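FAD:protein FMN transferase (PDB 5MGY) probably transfers FMN from FAD to a threonine of its target protein, a magnesium-dependent flavinylation of the ApbE family. Local coordinates at residues A[41-45]-A[166-170]; A[48-53]-A[77-83]; A[92-96]-A[288-292]; A[162-166]-A[265-269]. One frame throughout, in Å; residues are numbered along the deposited sequence.

Contacts 1, 2 and 4 adjoin one another; contact 3 lies farther off. Helix 35-53 carries one side of contacts 1 and 2, whose centres are about 14 Å apart and which touch through L166 and M79. Contacts 1 and 4 share L166 on helix 159-173. Y162 of contact 4 packs on M79 and L83 of contact 2, and its OH probably bonds E82 OE2 at 2.7 Å. Contact 3 joins contact 4 by a salt bridge, R269 NH1 to D93 OD2 at 2.7 Å. The magnesium ion, bound by S157, D271 and T275, is about 9 Å from the L268 side chain, about 11 Å from that of L83 and about 12 Å from that of S94.

Contact 1 of 4, residues A[41-45]-A[166-170]; sequences EVEAI and LVIDR. Unlike the reference sequence in segment 41-45: I45 (reference Leu).
E41 and R170 meet through bent side chains. E41 places CG beside its backbone N and turns at chi2 (-91°). R170 bends at chi2 and chi3, which brings its NE edge to the carboxylate. The grip is side-on and twofold: R170 NE bonds E41 OE1 at 2.6 Å, and R170 NH2 bonds E41 OE2 at 2.7 Å. The two flat groups are 23° apart, yet both nitrogens come from above the carboxylate plane, and neither N-H is straight. Having two bonds should restrict rotation of the guanidinium. R170 also contributes its aliphatic part, with CG lying 4.0 Å from I45 CD1.

This is a near-antiparallel helix pair. The segments of helix 35-53 and helix 159-173 run at 143° with axes 10.0 Å apart, and the ion pair lies along one border of their interface. On the sheet side, V42 rests on Y22 and V24 of strand 21-28, while V167 rests on V181 and I183 of strand 179-183.

Between these borders the packing is apolar. V42 CG2 meets V167 CG1 at 3.6 Å. I45 points its CD1 at V167 CG2, 3.8 Å away, and its other branch, CG2, reaches L166 CB at 4.0 Å.

Contact 2 of 4, residues A[48-53]-A[77-83]; sequences QLDKQL and PDMVREL. Unlike the reference sequence in segment 48-53: Q48 (reference Glu).
M79 reaches from helix 78-93 to the side of helix 35-53 and threads between L49, Q48 and Q52. Its chain is extended beyond CG, with chi2 -175° and chi3 -163°, which carries the sulfur and methyl across the interface. SD lies 3.6 Å from L49 CD2, and the M79 side chain crosses that of L49 at about a right angle. L53 fills the buried end. Its two methyls divide the work: CD2 meets V80 CG2 at 3.6 Å, and CD1 meets L83 CD1 at 3.5 Å. L53 and V80 slide past each other in opposite directions, whereas L53 and L83 cross nearly at right angles.

These residues make a steep helix-helix crossing. The segment axes are 9.9 Å apart and inclined at 75°, with P77 at the N-cap position of helix 78-93. F155 touches L53, V80 and L83 from a loop. Y162 of helix 159-173 packs against L49, M79 and L83, so the crossing is seated on a third helix.

The solvent side is lined by the two glutamines, whose amides lie against carbon and sulfur. Q48 is exposed; its CB lies 3.6 Å from M79 CE, and its NE2 also borders that methyl. Q52 is partly exposed and runs past P77 in the opposite direction, with CG 4.2 Å from P77 CG. Its amide crosses the M79 chain, placing CD and NE2 beside the sulfur. On the outer side of helix 78-93, exposed D78 receives R81 NH2 at OD1, at 2.9 Å, in a salt bridge using the anti lone pair.

Contact 3 of 4, residues A[92-96]-A[288-292]; sequences ADSDG and LAERN
N292 and R291, near the C-terminal end of helix 267-292, bind the residues where helix 78-93 runs out. S94 is the first residue there to leave helical phi/psi, so this is a tie between the ends of two helices. One neutral hydrogen bond crosses: N292 ND2 donates to D93 O at 3.0 Å, tilted 31° from the carbonyl plane. The D93 carboxylate turns to other partners, R269 and Q89.

The charged interaction is D95 with R291. R291 NH1 bonds OD2 of D95 at 2.9 Å, meeting it on the syn side, while the carboxylate and guanidinium planes stand 59° apart. R291 bends at chi3 (90°), and its NE gives a bond to N292 OD1 at 3.0 Å. N292 thus uses both ends of its amide. A leucine here would probably leave D93 O without this donor and R291 NE without its acceptor, leaving the guanidinium freer to turn about its remaining bond to D95.

The apolar part belongs to L288. One methyl, CD2, approaches S94 CA at 3.9 Å; S94 OG itself bonds L90 O and F98 N. The other methyl, CD1, lies over one face of the R291 guanidinium, 3.6 Å above its plane and offset toward the rim.

Contact 4 of 4, residues A[162-166]-A[265-269]; sequences YAVDL and KSTLR
D165 has CG beside its backbone N (chi1 -73°), which turns the carboxylate to the start of helix 267-292. D165 OD1 takes two bonds from T267: from OG1 at 3.0 Å, above the carboxylate plane, and from the backbone N at 3.2 Å, through the syn lone pair. OD2 accepts from L268 N at 3.1 Å, with the donor again above the plane. A weak bond from S266 OG adds to this.

The first-turn amides would be expected to favour a negative charge on D165. S266 is the N-cap: its OG accepts from R269 N at 3.2 Å, nearly straight (171°). The same helix carries the magnesium ligands D271 and T275, and the T267 side chain is about 6 Å from that of D271. With alanine in place of D165, T267 OG1 and the T267 and L268 amides would probably lose these acceptors, and the helices would be less firmly joined.

Apolar packing flanks the carboxylate. V164 CG1 lies 3.7 Å from T267 CG2. Y162 and L268 point the same way, side by side; the tyrosine OH goes to E82 OE2.

L268 also touches L83 of helix 78-93. V164 rests on I183 of strand 179-183, and K188 of strand 186-190 touches V164 and T267.

Contact 1 of 4, residues A[41-45]-A[166-170]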
loop_
_atom_site.group_PDB
_atom_site.type_symbol
_atom_site.label_atom_id
_atom_site.label_comp_id
_atom_site.label_asym_id
_atom_site.label_seq_id
_atom_site.Cartn_x
_atom_site.Cartn_y
_atom_site.Cartn_z
ATOM N N GLU A 41 14.085 9.031 14.204
ATOM C CA GLU A 41 13.450 9.713 13.050
ATOM C C GLU A 41 12.301 8.864 12.404
ATOM O O GLU A 41 11.243 9.380 12.050
ATOM C CB GLU A 41 14.507 10.089 12.002
ATOM C CG GLU A 41 15.426 11.247 12.414
ATOM C CD GLU A 41 14.925 12.624 11.985
ATOM O OE1 GLU A 41 13.981 12.740 11.162
ATOM O OE2 GLU A 41 15.526 13.615 12.425
ATOM N N VAL A 42 12.538 7.553 12.340
ATOM C CA VAL A 42 11.543 6.653 11.801
ATOM C C VAL A 42 10.360 6.520 12.735
ATOM O O VAL A 42 9.234 6.315 12.284
ATOM C CB VAL A 42 12.087 5.232 11.470
ATOM C CG1 VAL A 42 10.956 4.261 11.124
ATOM C CG2 VAL A 42 13.032 5.277 10.282
ATOM N N GLU A 43 10.602 6.589 14.030
ATOM C CA GLU A 43 9.514 6.411 14.967
ATOM C C GLU A 43 8.651 7.642 15.013
ATOM O O GLU A 43 7.455 7.543 15.188
ATOM C CB GLU A 43 10.050 6.080 16.330
ATOM C CG GLU A 43 9.123 5.152 17.110
ATOM C CD GLU A 43 9.376 3.689 16.812
ATOM O OE1 GLU A 43 8.417 2.960 16.562
ATOM O OE2 GLU A 43 10.549 3.265 16.855
ATOM N N ALA A 44 9.274 8.786 14.838
ATOM C CA ALA A 44 8.585 10.046 14.825
ATOM C C ALA A 44 7.620 10.081 13.679
ATOM O O ALA A 44 6.499 10.463 13.848
ATOM C CB ALA A 44 9.573 11.198 14.670
ATOM N N ILE A 45 8.076 9.627 12.535
ATOM C CA ILE A 45 7.302 9.682 11.328
ATOM C C ILE A 45 6.094 8.807 11.464
ATOM O O ILE A 45 5.027 9.174 11.024
ATOM C CB ILE A 45 8.146 9.182 10.166
ATOM C CG1 ILE A 45 9.334 10.127 10.015
ATOM C CG2 ILE A 45 7.336 9.083 8.862
ATOM C CD1 ILE A 45 10.352 9.658 9.001
ATOM N N LEU A 166 8.371 8.720 2.944
ATOM C CA LEU A 166 8.755 9.718 3.950
ATOM C C LEU A 166 10.046 9.368 4.689
ATOM O O LEU A 166 10.904 10.225 4.863
ATOM C CB LEU A 166 7.628 10.025 4.954
ATOM C CG LEU A 166 6.384 10.750 4.384
ATOM C CD1 LEU A 166 5.269 10.734 5.456
ATOM C CD2 LEU A 166 6.679 12.152 3.800
ATOM N N VAL A 167 10.191 8.124 5.102
ATOM C CA VAL A 167 11.406 7.707 5.753
ATOM C C VAL A 167 12.598 7.912 4.823
ATOM O O VAL A 167 13.600 8.421 5.231
ATOM C CB VAL A 167 11.322 6.257 6.247
ATOM C CG1 VAL A 167 12.696 5.740 6.679
ATOM C CG2 VAL A 167 10.342 6.192 7.405
ATOM N N ILE A 168 12.465 7.558 3.562
ATOM C CA ILE A 168 13.544 7.801 2.601
ATOM C C ILE A 168 13.873 9.299 2.391
ATOM O O ILE A 168 15.019 9.658 2.239
ATOM C CB ILE A 168 13.265 7.076 1.276
ATOM C CG1 ILE A 168 13.422 5.574 1.495
ATOM C CG2 ILE A 168 14.218 7.520 0.166
ATOM C CD1 ILE A 168 12.971 4.710 0.316
ATOM N N ASP A 169 12.906 10.183 2.361
ATOM C CA ASP A 169 13.250 11.597 2.228
ATOM C C ASP A 169 14.164 12.012 3.393
ATOM O O ASP A 169 15.104 12.785 3.203
ATOM C CB ASP A 169 12.000 12.487 2.149
ATOM C CG ASP A 169 11.174 12.245 0.858
ATOM O OD1 ASP A 169 11.690 11.675 -0.135
ATOM O OD2 ASP A 169 9.972 12.610 0.820
ATOM N N ARG A 170 13.889 11.463 4.577
ATOM C CA ARG A 170 14.634 11.795 5.783
ATOM C C ARG A 170 16.005 11.239 5.873
ATOM O O ARG A 170 16.867 11.901 6.425
ATOM C CB ARG A 170 13.923 11.348 7.046
ATOM C CG ARG A 170 12.866 12.341 7.490
ATOM C CD ARG A 170 13.386 13.757 7.736
ATOM N NE ARG A 170 14.373 13.851 8.823
ATOM C CZ ARG A 170 15.123 14.937 9.066
ATOM N NH1 ARG A 170 15.024 16.001 8.260
ATOM N NH2 ARG A 170 15.991 14.954 10.090
#

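Contact 2 of 4, residues A[48-53]-A[77-83]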
loop_
_atom_site.group_PDB
_atom_site.type_symbol
_atom_site.label_atom_id
_atom_site.label_comp_id
_atom_site.label_asym_id
_atom_site.label_seq_id
_atom_site.Cartn_x
_atom_site.Cartn_y
_atom_site.Cartn_z
ATOM N N GLN A 48 3.398 10.419 13.556
ATOM C CA GLN A 48 2.595 11.384 12.883
ATOM C C GLN A 48 1.552 10.662 12.021
ATOM O O GLN A 48 0.412 11.115 11.918
ATOM C CB GLN A 48 3.397 12.237 11.959
ATOM C CG GLN A 48 4.235 13.292 12.584
ATOM C CD GLN A 48 5.095 13.945 11.523
ATOM O OE1 GLN A 48 6.346 13.885 11.569
ATOM N NE2 GLN A 48 4.425 14.539 10.508
ATOM N N LEU A 49 1.944 9.569 11.371
ATOM C CA LEU A 49 1.017 8.900 10.479
ATOM C C LEU A 49 -0.128 8.357 11.265
ATOM O O LEU A 49 -1.267 8.481 10.844
ATOM C CB LEU A 49 1.669 7.785 9.679
ATOM C CG LEU A 49 2.630 8.254 8.599
ATOM C CD1 LEU A 49 3.520 7.132 8.121
ATOM C CD2 LEU A 49 1.911 8.746 7.408
ATOM N N ASP A 50 0.166 7.786 12.416
ATOM C CA ASP A 50 -0.862 7.196 13.232
ATOM C C ASP A 50 -1.828 8.279 13.768
ATOM O O ASP A 50 -3.012 8.093 13.824
ATOM C CB ASP A 50 -0.193 6.494 14.366
ATOM C CG ASP A 50 -1.005 5.337 14.919
ATOM O OD1 ASP A 50 -0.522 4.282 15.053
ATOM O OD2 ASP A 50 -2.119 5.367 15.345
ATOM N N LYS A 51 -1.301 9.414 14.150
ATOM C CA LYS A 51 -2.106 10.465 14.740
ATOM C C LYS A 51 -2.977 11.101 13.678
ATOM O O LYS A 51 -4.082 11.434 13.984
ATOM C CB LYS A 51 -1.191 11.528 15.407
ATOM C CG LYS A 51 -1.863 12.370 16.451
ATOM C CD LYS A 51 -2.511 13.616 15.886
ATOM C CE LYS A 51 -3.506 14.179 16.896
ATOM N NZ LYS A 51 -4.515 15.045 16.229
ATOM N N GLN A 52 -2.440 11.311 12.474
ATOM C CA GLN A 52 -3.150 11.987 11.385
ATOM C C GLN A 52 -4.137 11.003 10.685
ATOM O O GLN A 52 -5.293 11.348 10.485
ATOM C CB GLN A 52 -2.165 12.675 10.374
ATOM C CG GLN A 52 -1.289 13.801 10.947
ATOM C CD GLN A 52 -0.573 14.648 9.891
ATOM O OE1 GLN A 52 -1.137 15.050 8.903
ATOM N NE2 GLN A 52 0.661 14.944 10.120
ATOM N N LEU A 53 -3.725 9.767 10.407
ATOM C CA LEU A 53 -4.434 8.911 9.403
ATOM C C LEU A 53 -5.084 7.635 9.900
ATOM O O LEU A 53 -5.866 7.098 9.184
ATOM C CB LEU A 53 -3.485 8.462 8.310
ATOM C CG LEU A 53 -2.547 9.453 7.641
ATOM C CD1 LEU A 53 -1.589 8.710 6.742
ATOM C CD2 LEU A 53 -3.344 10.443 6.844
ATOM N N PRO A 77 -4.668 18.446 8.213
ATOM C CA PRO A 77 -3.242 18.616 8.012
ATOM C C PRO A 77 -2.708 18.253 6.602
ATOM O O PRO A 77 -3.431 17.692 5.758
ATOM C CB PRO A 77 -2.641 17.725 9.085
ATOM C CG PRO A 77 -3.730 16.981 9.743
ATOM C CD PRO A 77 -4.995 17.276 9.036
ATOM N N ASP A 78 -1.444 18.611 6.363
ATOM C CA ASP A 78 -0.755 18.390 5.074
ATOM C C ASP A 78 -0.809 16.955 4.557
ATOM O O ASP A 78 -1.207 16.751 3.417
ATOM C CB ASP A 78 0.708 18.873 5.192
ATOM C CG ASP A 78 0.834 20.436 5.190
ATOM O OD1 ASP A 78 -0.152 21.195 4.901
ATOM O OD2 ASP A 78 1.964 20.896 5.467
ATOM N N MET A 79 -0.432 15.994 5.413
ATOM C CA MET A 79 -0.448 14.580 5.066
ATOM C C MET A 79 -1.750 14.152 4.461
ATOM O O MET A 79 -1.744 13.421 3.459
ATOM C CB MET A 79 -0.262 13.668 6.259
ATOM C CG MET A 79 1.164 13.388 6.568
ATOM S SD MET A 79 1.231 12.195 7.915
ATOM C CE MET A 79 2.974 12.476 8.384
ATOM N N VAL A 80 -2.856 14.518 5.118
ATOM C CA VAL A 80 -4.157 13.982 4.758
ATOM C C VAL A 80 -4.500 14.505 3.375
ATOM O O VAL A 80 -5.012 13.761 2.539
ATOM C CB VAL A 80 -5.220 14.360 5.773
ATOM C CG1 VAL A 80 -6.604 14.010 5.248
ATOM C CG2 VAL A 80 -4.971 13.665 7.070
ATOM N N ARG A 81 -4.181 15.769 3.142
ATOM C CA ARG A 81 -4.437 16.414 1.867
ATOM C C ARG A 81 -3.483 15.946 0.807
ATOM O O ARG A 81 -3.895 15.771 -0.320
ATOM C CB ARG A 81 -4.429 17.940 1.991
ATOM C CG ARG A 81 -5.778 18.419 2.486
ATOM C CD ARG A 81 -5.900 19.898 2.843
ATOM N NE ARG A 81 -4.978 20.309 3.912
ATOM C CZ ARG A 81 -3.763 20.833 3.711
ATOM N NH1 ARG A 81 -3.287 21.010 2.459
ATOM N NH2 ARG A 81 -3.011 21.166 4.768
ATOM N N GLU A 82 -2.218 15.725 1.151
ATOM C CA GLU A 82 -1.306 15.103 0.213
ATOM C C GLU A 82 -1.889 13.718 -0.234
ATOM O O GLU A 82 -1.966 13.418 -1.412
ATOM C CB GLU A 82 0.128 14.974 0.810
ATOM C CG GLU A 82 1.239 14.780 -0.247
ATOM C CD GLU A 82 2.588 14.302 0.289
ATOM O OE1 GLU A 82 3.407 13.703 -0.498
ATOM O OE2 GLU A 82 2.825 14.547 1.494
ATOM N N LEU A 83 -2.336 12.923 0.712
ATOM C CA LEU A 83 -2.769 11.605 0.420
ATOM C C LEU A 83 -4.082 11.583 -0.301
ATOM O O LEU A 83 -4.299 10.703 -1.134
ATOM C CB LEU A 83 -2.913 10.782 1.708
ATOM C CG LEU A 83 -1.642 10.352 2.439
ATOM C CD1 LEU A 83 -1.970 9.125 3.237
ATOM C CD2 LEU A 83 -0.499 9.987 1.528
#

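Contact 3 of 4, residues A[92-96]-A[288-292]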
loop_
_atom_site.group_PDB
_atom_site.type_symbol
_atom_site.label_atom_id
_atom_site.label_comp_id
_atom_site.label_asym_id
_atom_site.label_seq_id
_atom_site.Cartn_x
_atom_site.Cartn_y
_atom_site.Cartn_z
ATOM N N ALA A 92 -8.351 8.069 -10.689
ATOM C CA ALA A 92 -8.412 8.356 -12.123
ATOM C C ALA A 92 -7.565 7.339 -12.977
ATOM O O ALA A 92 -8.064 6.738 -13.926
ATOM C CB ALA A 92 -8.012 9.799 -12.396
ATOM N N ASP A 93 -6.322 7.092 -12.601
ATOM C CA ASP A 93 -5.487 6.198 -13.368
ATOM C C ASP A 93 -5.961 4.743 -13.352
ATOM O O ASP A 93 -5.613 4.016 -14.261
ATOM C CB ASP A 93 -4.051 6.239 -12.844
ATOM C CG ASP A 93 -3.433 7.620 -12.925
ATOM O OD1 ASP A 93 -4.057 8.521 -13.542
ATOM O OD2 ASP A 93 -2.325 7.801 -12.349
ATOM N N SER A 94 -6.737 4.322 -12.357
ATOM C CA SER A 94 -7.151 2.914 -12.239
ATOM C C SER A 94 -8.651 2.700 -12.502
ATOM O O SER A 94 -9.228 1.760 -11.974
ATOM C CB SER A 94 -6.796 2.398 -10.847
ATOM O OG SER A 94 -7.727 2.884 -9.892
ATOM N N ASP A 95 -9.277 3.586 -13.289
ATOM C CA ASP A 95 -10.696 3.507 -13.606
ATOM C C ASP A 95 -11.581 3.271 -12.400
ATOM O O ASP A 95 -12.470 2.466 -12.489
ATOM C CB ASP A 95 -10.948 2.401 -14.634
ATOM C CG ASP A 95 -10.324 2.703 -15.996
ATOM O OD1 ASP A 95 -10.165 3.877 -16.380
ATOM O OD2 ASP A 95 -10.008 1.752 -16.722
ATOM N N GLY A 96 -11.313 3.961 -11.278
ATOM C CA GLY A 96 -12.105 3.861 -10.030
ATOM C C GLY A 96 -11.884 2.634 -9.143
ATOM O O GLY A 96 -12.515 2.449 -8.118
ATOM N N LEU A 288 -5.221 -3.213 -17.572
ATOM C CA LEU A 288 -4.891 -1.873 -16.997
ATOM C C LEU A 288 -3.376 -1.729 -16.891
ATOM O O LEU A 288 -2.782 -0.758 -17.395
ATOM C CB LEU A 288 -5.563 -1.646 -15.621
ATOM C CG LEU A 288 -5.320 -0.245 -15.028
ATOM C CD1 LEU A 288 -6.240 0.801 -15.609
ATOM C CD2 LEU A 288 -5.440 -0.290 -13.531
ATOM N N ALA A 289 -2.765 -2.731 -16.290
ATOM C CA ALA A 289 -1.353 -2.642 -16.075
ATOM C C ALA A 289 -0.596 -2.415 -17.377
ATOM O O ALA A 289 0.263 -1.533 -17.416
ATOM C CB ALA A 289 -0.814 -3.847 -15.335
ATOM N N GLU A 290 -0.968 -3.161 -18.444
ATOM C CA GLU A 290 -0.380 -3.001 -19.787
ATOM C C GLU A 290 -0.749 -1.642 -20.408
ATOM O O GLU A 290 0.111 -0.967 -21.018
ATOM C CB GLU A 290 -0.817 -4.122 -20.712
ATOM C CG GLU A 290 0.336 -4.775 -21.438
ATOM C CD GLU A 290 1.120 -5.732 -20.569
ATOM O OE1 GLU A 290 0.494 -6.605 -19.934
ATOM O OE2 GLU A 290 2.359 -5.616 -20.534
ATOM N N ARG A 291 -2.011 -1.244 -20.244
ATOM C CA ARG A 291 -2.457 0.014 -20.779
ATOM C C ARG A 291 -1.629 1.143 -20.195
ATOM O O ARG A 291 -1.128 1.973 -20.941
ATOM C CB ARG A 291 -3.929 0.217 -20.486
ATOM C CG ARG A 291 -4.521 1.403 -21.184
ATOM C CD ARG A 291 -5.899 1.689 -20.615
ATOM N NE ARG A 291 -5.869 2.630 -19.466
ATOM C CZ ARG A 291 -6.892 2.895 -18.635
ATOM N NH1 ARG A 291 -8.076 2.298 -18.787
ATOM N NH2 ARG A 291 -6.744 3.757 -17.618
ATOM N N ASN A 292 -1.456 1.155 -18.877
ATOM C CA ASN A 292 -0.770 2.276 -18.216
ATOM C C ASN A 292 0.726 2.056 -18.060
ATOM O O ASN A 292 1.423 2.917 -17.533
ATOM C CB ASN A 292 -1.306 2.502 -16.816
ATOM C CG ASN A 292 -2.771 2.763 -16.771
ATOM O OD1 ASN A 292 -3.426 2.988 -17.765
ATOM N ND2 ASN A 292 -3.301 2.711 -15.595
#

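Contact 4 of 4, residues A[162-166]-A[265-269]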
loop_
_atom_site.group_PDB
_atom_site.type_symbol
_atom_site.label_atom_id
_atom_site.label_comp_id
_atom_site.label_asym_id
_atom_site.label_seq_id
_atom_site.Cartn_x
_atom_site.Cartn_y
_atom_site.Cartn_z
ATOM N N TYR A 162 3.510 5.338 1.562
ATOM C CA TYR A 162 3.781 6.725 1.871
ATOM C C TYR A 162 4.843 6.806 2.980
ATOM O O TYR A 162 5.819 7.533 2.841
ATOM C CB TYR A 162 2.494 7.377 2.315
ATOM C CG TYR A 162 2.612 8.824 2.653
ATOM C CD1 TYR A 162 3.122 9.728 1.732
ATOM C CD2 TYR A 162 2.180 9.314 3.924
ATOM C CE1 TYR A 162 3.191 11.077 2.043
ATOM C CE2 TYR A 162 2.240 10.661 4.246
ATOM C CZ TYR A 162 2.752 11.532 3.305
ATOM O OH TYR A 162 2.827 12.858 3.601
ATOM N N ALA A 163 4.672 6.004 4.026
ATOM C CA ALA A 163 5.597 5.930 5.156
ATOM C C ALA A 163 7.026 5.618 4.694
ATOM O O ALA A 163 7.967 6.216 5.186
ATOM C CB ALA A 163 5.116 4.912 6.202
ATOM N N VAL A 164 7.168 4.717 3.722
ATOM C CA VAL A 164 8.449 4.313 3.182
ATOM C C VAL A 164 9.075 5.517 2.480
ATOM O O VAL A 164 10.274 5.805 2.645
ATOM C CB VAL A 164 8.252 3.118 2.211
ATOM C CG1 VAL A 164 9.473 2.878 1.306
ATOM C CG2 VAL A 164 7.973 1.865 3.001
ATOM N N ASP A 165 8.254 6.234 1.702
ATOM C CA ASP A 165 8.753 7.359 0.933
ATOM C C ASP A 165 9.184 8.439 1.920
ATOM O O ASP A 165 10.293 8.957 1.766
ATOM C CB ASP A 165 7.756 7.905 -0.101
ATOM C CG ASP A 165 7.556 6.996 -1.322
ATOM O OD1 ASP A 165 8.468 6.204 -1.687
ATOM O OD2 ASP A 165 6.471 7.090 -1.985
ATOM N N LEU A 166 8.371 8.720 2.944
ATOM C CA LEU A 166 8.755 9.718 3.950
ATOM C C LEU A 166 10.046 9.368 4.689
ATOM O O LEU A 166 10.904 10.225 4.863
ATOM C CB LEU A 166 7.628 10.025 4.954
ATOM C CG LEU A 166 6.384 10.750 4.384
ATOM C CD1 LEU A 166 5.269 10.734 5.456
ATOM C CD2 LEU A 166 6.679 12.152 3.800
ATOM N N LYS A 265 8.760 3.729 -8.894
ATOM C CA LYS A 265 9.699 4.582 -8.181
ATOM C C LYS A 265 9.093 5.214 -6.926
ATOM O O LYS A 265 9.776 5.436 -5.953
ATOM C CB LYS A 265 10.279 5.643 -9.104
ATOM C CG LYS A 265 9.337 6.729 -9.380
ATOM C CD LYS A 265 9.634 7.496 -10.644
ATOM C CE LYS A 265 8.304 8.127 -11.118
ATOM N NZ LYS A 265 8.584 9.030 -12.258
ATOM N N SER A 266 7.807 5.461 -6.955
ATOM C CA SER A 266 7.099 5.911 -5.780
ATOM C C SER A 266 6.496 4.703 -5.114
ATOM O O SER A 266 5.641 4.055 -5.701
ATOM C CB SER A 266 5.997 6.865 -6.206
ATOM O OG SER A 266 5.085 7.004 -5.179
ATOM N N THR A 267 6.952 4.385 -3.912
ATOM C CA THR A 267 6.377 3.292 -3.124
ATOM C C THR A 267 4.904 3.566 -2.758
ATOM O O THR A 267 4.155 2.652 -2.492
ATOM C CB THR A 267 7.174 3.185 -1.835
ATOM O OG1 THR A 267 8.552 3.290 -2.146
ATOM C CG2 THR A 267 6.928 1.911 -1.136
ATOM N N LEU A 268 4.511 4.842 -2.689
ATOM C CA LEU A 268 3.121 5.208 -2.435
ATOM C C LEU A 268 2.262 4.638 -3.590
ATOM O O LEU A 268 1.300 3.859 -3.369
ATOM C CB LEU A 268 3.001 6.748 -2.322
ATOM C CG LEU A 268 1.649 7.315 -1.873
ATOM C CD1 LEU A 268 1.708 8.780 -1.502
ATOM C CD2 LEU A 268 0.551 7.076 -2.903
ATOM N N ARG A 269 2.621 5.034 -4.808
ATOM C CA ARG A 269 2.028 4.496 -6.071
ATOM C C ARG A 269 1.998 2.968 -6.174
ATOM O O ARG A 269 0.949 2.400 -6.499
ATOM C CB ARG A 269 2.679 5.157 -7.322
ATOM C CG ARG A 269 2.188 6.606 -7.386
ATOM C CD ARG A 269 2.131 7.306 -8.715
ATOM N NE ARG A 269 1.295 6.673 -9.763
ATOM C CZ ARG A 269 0.005 6.887 -9.986
ATOM N NH1 ARG A 269 -0.580 6.297 -11.008
ATOM N NH2 ARG A 269 -0.723 7.646 -9.192
#